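Local structure of fiber (Human adenovirus 26, 6FJN) at the interface of chains A and B. The protein forms the receptor-binding fibre of the virion, whose C-terminal knob domain, the part given here, assembles as a trimer and attaches the virus to host cells. Numbering follows the deposited sequence. Chains: chain A/B, Fiber.

The interface of chains A and B. Residues chain A 120, 123-125; chain B 132-134, 174-175.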
loop_
_atom_site.group_PDB
_atom_site.type_symbol
_atom_site.label_atom_id
_atom_site.label_comp_id
_atom_site.label_asym_id
_atom_site.label_seq_id
_atom_site.Cartn_x
_atom_site.Cartn_y
_atom_site.Cartn_z
ATOM N N SER A 120 -2.413 -14.855 11.174
ATOM C CA SER A 120 -1.800 -14.432 9.915
ATOM C C SER A 120 -1.714 -12.913 9.780
ATOM O O SER A 120 -0.900 -12.449 9.017
ATOM C CB SER A 120 -2.535 -15.048 8.732
ATOM O OG SER A 120 -2.550 -16.455 8.815
ATOM N N LYS A 123 1.550 -10.775 9.711
ATOM C CA LYS A 123 2.422 -10.682 8.556
ATOM C C LYS A 123 1.720 -9.935 7.431
ATOM O O LYS A 123 0.496 -9.950 7.295
ATOM C CB LYS A 123 2.862 -12.060 8.075
ATOM C CG LYS A 123 3.838 -12.700 9.030
ATOM C CD LYS A 123 4.245 -14.086 8.630
ATOM C CE LYS A 123 5.311 -14.686 9.521
ATOM N NZ LYS A 123 5.736 -16.042 9.065
ATOM N N ILE A 124 2.567 -9.340 6.589
ATOM C CA ILE A 124 2.230 -8.823 5.266
ATOM C C ILE A 124 3.059 -9.608 4.276
ATOM O O ILE A 124 4.283 -9.723 4.484
ATOM C CB ILE A 124 2.552 -7.328 5.122
ATOM C CG1 ILE A 124 1.805 -6.512 6.147
ATOM C CG2 ILE A 124 2.320 -6.864 3.706
ATOM C CD1 ILE A 124 2.479 -5.166 6.335
ATOM N N ILE A 125 2.456 -10.174 3.222
ATOM C CA ILE A 125 3.225 -10.870 2.208
ATOM C C ILE A 125 2.855 -10.283 0.872
ATOM O O ILE A 125 1.635 -10.150 0.544
ATOM C CB ILE A 125 2.956 -12.378 2.236
ATOM C CG1 ILE A 125 3.517 -12.976 3.543
ATOM C CG2 ILE A 125 3.605 -13.083 1.048
ATOM C CD1 ILE A 125 3.166 -14.414 3.798
ATOM N N ALA B 132 -0.621 -17.028 6.091
ATOM C CA ALA B 132 0.661 -16.359 5.927
ATOM C C ALA B 132 1.673 -17.308 5.304
ATOM O O ALA B 132 2.857 -17.257 5.656
ATOM C CB ALA B 132 1.148 -15.732 7.223
ATOM N N LEU B 133 1.216 -18.125 4.340
ATOM C CA LEU B 133 2.077 -19.043 3.594
ATOM C C LEU B 133 2.196 -18.510 2.187
ATOM O O LEU B 133 1.187 -18.204 1.514
ATOM C CB LEU B 133 1.522 -20.464 3.631
ATOM C CG LEU B 133 1.425 -21.037 5.038
ATOM C CD1 LEU B 133 0.822 -22.426 5.008
ATOM C CD2 LEU B 133 2.742 -21.076 5.740
ATOM N N THR B 134 3.435 -18.350 1.713
ATOM C CA THR B 134 3.690 -17.623 0.477
ATOM C C THR B 134 3.139 -18.325 -0.751
ATOM O O THR B 134 2.954 -17.633 -1.769
ATOM C CB THR B 134 5.196 -17.369 0.307
ATOM O OG1 THR B 134 5.843 -18.628 0.165
ATOM C CG2 THR B 134 5.801 -16.580 1.436
ATOM N N THR B 174 -3.061 -12.777 5.681
ATOM C CA THR B 174 -2.170 -11.673 5.979
ATOM C C THR B 174 -2.893 -10.338 5.890
ATOM O O THR B 174 -3.965 -10.206 5.300
ATOM C CB THR B 174 -0.959 -11.715 5.025
ATOM O OG1 THR B 174 -1.411 -11.758 3.670
ATOM C CG2 THR B 174 -0.098 -12.913 5.307
ATOM N N SER B 175 -2.271 -9.324 6.511
ATOM C CA SER B 175 -2.825 -7.975 6.529
ATOM C C SER B 175 -2.609 -7.265 5.210
ATOM O O SER B 175 -1.555 -7.434 4.562
ATOM C CB SER B 175 -2.194 -7.170 7.650
ATOM O OG SER B 175 -2.596 -7.620 8.936
HETATM O O HOH W 1 -0.491 -9.340 3.014
HETATM O O HOH W 2 5.447 -16.693 6.261
HETATM O O HOH W 3 3.629 -17.982 8.446
#
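With CG anti to its own carbonyl carbon (chi1 -71°) and the chain fully extended beyond, A:Lys123 runs alongside B:Ala132, its CD methylene lying 3.8 Å from the alanine methyl CB. On chain B, the torsion of B:Thr174 (chi1 54°) sets the hydroxyl OG1 between backbone N and carbonyl carbon and turns the methyl CG2 to chain A, among the carbonyl O atoms of A:Lys123 and A:Ser120 and the CD1 methyl of A:Ile125. The isoleucine and threonine side chains meet at about a right angle, CD1 of A:Ile125 standing 3.9 Å from CG2 of B:Thr174. The same CD1, the tip of the side chain, lies against the carbonyl group of B:Ala132, while the branch methyl CG2 of A:Ile125 brushes CG2 of B:Thr134 more loosely. Roughly opposite the lysine, CB of A:Ser120 lies 4.0 Å from CB of B:Ala132, which places the small alanine side chain between the serine and the lysine methylenes.

Polar contacts frame this apolar patch. The backbone N of B:Ser175 donates a hydrogen bond to the carbonyl O of A:Lys123 at 2.9 Å, almost straight at the hydrogen (161°), and CB of B:Thr174 packs against the same oxygen. Water 1 joins the two chains next to this bond: it lies 2.7 Å from OG1 of B:Thr174 and also meets O of B:Ser175 and the backbone N of A:Ile125. At the far end of the lysine, the side-chain amine NZ does not touch B:Ala132 O directly. Waters 2 and 3, in contact with each other, both bridge NZ to that carbonyl, water 2 lying 2.7 Å from B:Ala132 O. This doubled bridge may steady the lysine tip.

The patch is one part of the subunit interface of the trimeric knob: the short 3-10 helix 120-122 and the start of strand 123-129 of chain A pack against two loop segments of chain B, the second leading directly into strand 176-181.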